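Serpin48 (Tenebrio molitor, PDB 3OZQ) is a highly specific serpin of insect innate immunity that inhibits the serine protease SPE. Local coordinates at residues V177-S187 / Q198-F209. Numbering follows the deposited sequence.
Sequences VPFPPFHTRKS and QVDTMYLDEQYF
Thr201 N donates to Arg185 O at 2.7 Å, the shortest hydrogen bond between the two segments, and Arg185 N returns one to Thr201 O; Ser187 and Val199 exchange a similar pair. Tyr203 OH is 2.8 Å from Ser187 OG, which lies at the ring edge, in a hydrogen bond that either could donate. The guanidinium of Arg185 lies flat over one face of Tyr203, a cation-pi stack with planes only 11° apart and centres separated by 4.2 Å; NH2 passes close to the hydroxyl without bonding to it. Arg185 reaches this position because CG stands between its backbone N and carbonyl carbon (chi1 52°) and the chain bends at chi3. Arg185, Ser187 and Thr201 share one face of an antiparallel hairpin, strands 185-190 and 196-205, which correspond to s4C and s3C of serpin beta-sheet C; at Glu206 the chain turns a corner into another sheet. On the other face Lys186 NZ is 3.4 Å from Asp200 OD1 in a salt bridge whose hydrogen bond is weak. Lysine suits this exposed margin: its methylenes lie along the carboxylate, while the ammonium binds a water shared with Asp200 N. Towards 177-180 the contact turns apolar. Met202 CE lies over one face of the Phe179 ring, a CH-pi contact 3.7 Å from the centroid, with SD oblique in a Met-aromatic contact; Leu204 CD1 lies over the opposite face and packs 3.8 Å from Val177 CG1.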
loop_
_atom_site.group_PDB
_atom_site.type_symbol
_atom_site.label_atom_id
_atom_site.label_comp_id
_atom_site.label_asym_id
_atom_site.label_seq_id
_atom_site.Cartn_x
_atom_site.Cartn_y
_atom_site.Cartn_z
ATOM N N VAL A 177 13.924 9.835 -14.989
ATOM C CA VAL A 177 13.789 10.431 -16.309
ATOM C C VAL A 177 12.333 10.800 -16.490
ATOM O O VAL A 177 11.503 9.947 -16.809
ATOM C CB VAL A 177 14.186 9.444 -17.419
ATOM C CG1 VAL A 177 14.187 10.140 -18.773
ATOM C CG2 VAL A 177 15.547 8.816 -17.119
ATOM N N PRO A 178 12.009 12.073 -16.263
ATOM C CA PRO A 178 10.631 12.551 -16.362
ATOM C C PRO A 178 10.096 12.515 -17.796
ATOM O O PRO A 178 10.876 12.462 -18.749
ATOM C CB PRO A 178 10.728 13.995 -15.860
ATOM C CG PRO A 178 12.163 14.382 -16.076
ATOM C CD PRO A 178 12.942 13.130 -15.838
ATOM N N PHE A 179 8.774 12.514 -17.932
ATOM C CA PHE A 179 8.124 12.635 -19.235
ATOM C C PHE A 179 8.028 14.110 -19.608
ATOM O O PHE A 179 7.699 14.949 -18.759
ATOM C CB PHE A 179 6.705 12.045 -19.196
ATOM C CG PHE A 179 6.662 10.595 -18.818
ATOM C CD1 PHE A 179 6.566 9.616 -19.794
ATOM C CD2 PHE A 179 6.726 10.208 -17.477
ATOM C CE1 PHE A 179 6.536 8.278 -19.452
ATOM C CE2 PHE A 179 6.704 8.872 -17.128
ATOM C CZ PHE A 179 6.600 7.903 -18.109
ATOM N N PRO A 180 8.319 14.432 -20.884
ATOM C CA PRO A 180 8.132 15.777 -21.447
ATOM C C PRO A 180 6.657 16.076 -21.677
ATOM O O PRO A 180 6.025 15.433 -22.507
ATOM C CB PRO A 180 8.873 15.703 -22.788
ATOM C CG PRO A 180 8.860 14.245 -23.155
ATOM C CD PRO A 180 8.924 13.494 -21.847
ATOM N N PRO A 181 6.109 17.052 -20.944
ATOM C CA PRO A 181 4.676 17.386 -20.965
ATOM C C PRO A 181 4.176 17.932 -22.305
ATOM O O PRO A 181 2.977 17.921 -22.578
ATOM C CB PRO A 181 4.546 18.458 -19.878
ATOM C CG PRO A 181 5.932 18.988 -19.679
ATOM C CD PRO A 181 6.855 17.847 -19.955
ATOM N N PHE A 182 5.088 18.417 -23.129
ATOM C CA PHE A 182 4.709 18.916 -24.446
ATOM C C PHE A 182 4.135 17.768 -25.265
ATOM O O PHE A 182 3.198 17.948 -26.048
ATOM C CB PHE A 182 5.907 19.543 -25.165
ATOM C CG PHE A 182 7.220 19.373 -24.439
ATOM C CD1 PHE A 182 7.308 19.552 -23.057
ATOM C CD2 PHE A 182 8.368 19.038 -25.139
ATOM C CE1 PHE A 182 8.512 19.393 -22.397
ATOM C CE2 PHE A 182 9.576 18.882 -24.485
ATOM C CZ PHE A 182 9.648 19.058 -23.110
ATOM N N HIS A 183 4.691 16.578 -25.060
ATOM C CA HIS A 183 4.306 15.411 -25.844
ATOM C C HIS A 183 3.128 14.643 -25.244
ATOM O O HIS A 183 2.699 13.620 -25.772
ATOM C CB HIS A 183 5.518 14.508 -26.065
ATOM C CG HIS A 183 6.604 15.164 -26.861
ATOM N ND1 HIS A 183 7.935 14.840 -26.715
ATOM C CD2 HIS A 183 6.552 16.130 -27.808
ATOM C CE1 HIS A 183 8.657 15.577 -27.540
ATOM N NE2 HIS A 183 7.841 16.370 -28.212
ATOM N N THR A 184 2.592 15.158 -24.151
ATOM C CA THR A 184 1.414 14.565 -23.552
ATOM C C THR A 184 0.147 14.891 -24.347
ATOM O O THR A 184 -0.141 16.059 -24.632
ATOM C CB THR A 184 1.258 15.027 -22.095
ATOM O OG1 THR A 184 2.350 14.502 -21.326
ATOM C CG2 THR A 184 -0.050 14.560 -21.537
ATOM N N ARG A 185 -0.608 13.854 -24.699
ATOM C CA ARG A 185 -1.793 14.023 -25.527
ATOM C C ARG A 185 -2.858 12.981 -25.217
ATOM O O ARG A 185 -2.574 11.956 -24.590
ATOM C CB ARG A 185 -1.414 13.948 -27.009
ATOM C CG ARG A 185 -0.612 12.713 -27.365
ATOM C CD ARG A 185 -0.356 12.601 -28.874
ATOM N NE ARG A 185 -0.686 11.255 -29.336
ATOM C CZ ARG A 185 0.204 10.295 -29.566
ATOM N NH1 ARG A 185 1.502 10.534 -29.419
ATOM N NH2 ARG A 185 -0.203 9.098 -29.969
ATOM N N LYS A 186 -4.084 13.261 -25.652
ATOM C CA LYS A 186 -5.200 12.329 -25.548
ATOM C C LYS A 186 -4.961 11.161 -26.493
ATOM O O LYS A 186 -4.704 11.377 -27.670
ATOM C CB LYS A 186 -6.499 13.027 -25.971
ATOM C CG LYS A 186 -6.944 14.149 -25.079
ATOM C CD LYS A 186 -7.410 13.603 -23.737
ATOM C CE LYS A 186 -8.238 14.610 -22.963
ATOM N NZ LYS A 186 -8.588 14.053 -21.618
ATOM N N SER A 187 -5.062 9.930 -25.997
ATOM C CA SER A 187 -4.881 8.752 -26.854
ATOM C C SER A 187 -5.781 7.591 -26.438
ATOM O O SER A 187 -6.294 7.563 -25.316
ATOM C CB SER A 187 -3.424 8.285 -26.846
ATOM O OG SER A 187 -2.532 9.344 -27.136
ATOM N N GLN A 198 -10.470 8.122 -24.915
ATOM C CA GLN A 198 -9.356 9.038 -25.112
ATOM C C GLN A 198 -8.953 9.642 -23.771
ATOM O O GLN A 198 -9.745 10.325 -23.123
ATOM C CB GLN A 198 -9.750 10.143 -26.084
ATOM C CG GLN A 198 -10.122 9.628 -27.454
ATOM C CD GLN A 198 -8.939 9.575 -28.384
ATOM O OE1 GLN A 198 -8.214 8.588 -28.421
ATOM N NE2 GLN A 198 -8.741 10.644 -29.159
ATOM N N VAL A 199 -7.725 9.380 -23.346
ATOM C CA VAL A 199 -7.263 9.914 -22.074
ATOM C C VAL A 199 -5.868 10.486 -22.235
ATOM O O VAL A 199 -5.169 10.160 -23.178
ATOM C CB VAL A 199 -7.266 8.838 -20.969
ATOM C CG1 VAL A 199 -8.647 8.220 -20.837
ATOM C CG2 VAL A 199 -6.222 7.769 -21.262
ATOM N N ASP A 200 -5.474 11.341 -21.302
ATOM C CA ASP A 200 -4.161 11.963 -21.324
ATOM C C ASP A 200 -3.077 10.902 -21.190
ATOM O O ASP A 200 -3.094 10.097 -20.254
ATOM C CB ASP A 200 -4.074 12.974 -20.184
ATOM C CG ASP A 200 -5.138 14.054 -20.291
ATOM O OD1 ASP A 200 -5.275 14.626 -21.394
ATOM O OD2 ASP A 200 -5.853 14.314 -19.294
ATOM N N THR A 201 -2.140 10.904 -22.134
ATOM C CA THR A 201 -1.098 9.901 -22.182
ATOM C C THR A 201 0.259 10.577 -22.366
ATOM O O THR A 201 0.393 11.521 -23.145
ATOM C CB THR A 201 -1.388 8.880 -23.306
ATOM O OG1 THR A 201 -2.621 8.202 -23.020
ATOM C CG2 THR A 201 -0.267 7.860 -23.426
ATOM N N MET A 202 1.255 10.102 -21.623
ATOM C CA MET A 202 2.593 10.676 -21.622
ATOM C C MET A 202 3.535 9.787 -22.422
ATOM O O MET A 202 3.349 8.575 -22.466
ATOM C CB MET A 202 3.125 10.796 -20.186
ATOM C CG MET A 202 2.126 11.295 -19.162
ATOM S SD MET A 202 2.883 11.408 -17.513
ATOM C CE MET A 202 3.219 9.678 -17.200
ATOM N N TYR A 203 4.561 10.383 -23.023
ATOM C CA TYR A 203 5.435 9.650 -23.932
ATOM C C TYR A 203 6.916 9.868 -23.650
ATOM O O TYR A 203 7.377 10.998 -23.521
ATOM C CB TYR A 203 5.101 10.001 -25.403
ATOM C CG TYR A 203 3.734 9.521 -25.825
ATOM C CD1 TYR A 203 3.576 8.300 -26.473
ATOM C CD2 TYR A 203 2.597 10.274 -25.553
ATOM C CE1 TYR A 203 2.332 7.847 -26.848
ATOM C CE2 TYR A 203 1.347 9.827 -25.920
ATOM C CZ TYR A 203 1.222 8.611 -26.565
ATOM O OH TYR A 203 -0.024 8.156 -26.909
ATOM N N LEU A 204 7.660 8.770 -23.563
ATOM C CA LEU A 204 9.107 8.825 -23.383
ATOM C C LEU A 204 9.772 7.825 -24.311
ATOM O O LEU A 204 9.501 6.628 -24.232
ATOM C CB LEU A 204 9.482 8.501 -21.936
ATOM C CG LEU A 204 10.396 9.456 -21.170
ATOM C CD1 LEU A 204 10.753 8.866 -19.789
ATOM C CD2 LEU A 204 11.644 9.768 -21.964
ATOM N N ASP A 205 10.655 8.317 -25.179
ATOM C CA ASP A 205 11.274 7.484 -26.210
ATOM C C ASP A 205 12.754 7.187 -25.998
ATOM O O ASP A 205 13.466 7.925 -25.315
ATOM C CB ASP A 205 11.118 8.136 -27.587
ATOM C CG ASP A 205 9.674 8.366 -27.966
ATOM O OD1 ASP A 205 8.816 7.541 -27.580
ATOM O OD2 ASP A 205 9.407 9.376 -28.652
ATOM N N GLU A 206 13.202 6.101 -26.614
ATOM C CA GLU A 206 14.617 5.752 -26.661
ATOM C C GLU A 206 15.318 5.825 -25.303
ATOM O O GLU A 206 16.440 6.323 -25.209
ATOM C CB GLU A 206 15.344 6.649 -27.670
ATOM C CG GLU A 206 14.829 6.531 -29.097
ATOM C CD GLU A 206 14.946 7.842 -29.888
ATOM O OE1 GLU A 206 13.924 8.274 -30.476
ATOM O OE2 GLU A 206 16.049 8.439 -29.919
ATOM N N GLN A 207 14.659 5.326 -24.258
ATOM C CA GLN A 207 15.272 5.248 -22.938
ATOM C C GLN A 207 15.629 3.803 -22.633
ATOM O O GLN A 207 14.980 2.882 -23.129
ATOM C CB GLN A 207 14.313 5.767 -21.863
ATOM C CG GLN A 207 13.822 7.190 -22.073
ATOM C CD GLN A 207 14.896 8.226 -21.808
ATOM O OE1 GLN A 207 14.790 9.370 -22.251
ATOM N NE2 GLN A 207 15.934 7.834 -21.079
ATOM N N TYR A 208 16.659 3.603 -21.816
ATOM C CA TYR A 208 17.010 2.265 -21.358
ATOM C C TYR A 208 16.413 2.009 -19.976
ATOM O O TYR A 208 16.852 2.582 -18.976
ATOM C CB TYR A 208 18.527 2.051 -21.341
ATOM C CG TYR A 208 19.093 1.631 -22.684
ATOM C CD1 TYR A 208 19.081 0.299 -23.079
ATOM C CD2 TYR A 208 19.622 2.568 -23.559
ATOM C CE1 TYR A 208 19.594 -0.095 -24.313
ATOM C CE2 TYR A 208 20.134 2.191 -24.801
ATOM C CZ TYR A 208 20.118 0.855 -25.171
ATOM O OH TYR A 208 20.629 0.468 -26.396
ATOM N N PHE A 209 15.409 1.143 -19.936
ATOM C CA PHE A 209 14.715 0.816 -18.695
ATOM C C PHE A 209 14.710 -0.684 -18.518
ATOM O O PHE A 209 14.719 -1.425 -19.496
ATOM C CB PHE A 209 13.263 1.311 -18.745
ATOM C CG PHE A 209 13.126 2.803 -18.695
ATOM C CD1 PHE A 209 12.187 3.454 -19.484
ATOM C CD2 PHE A 209 13.920 3.560 -17.844
ATOM C CE1 PHE A 209 12.050 4.836 -19.435
ATOM C CE2 PHE A 209 13.788 4.936 -17.786
ATOM C CZ PHE A 209 12.854 5.577 -18.580
HETATM O O HOH W 1 7.989 12.327 -26.205
HETATM O O HOH W 2 -7.710 12.198 -19.440
#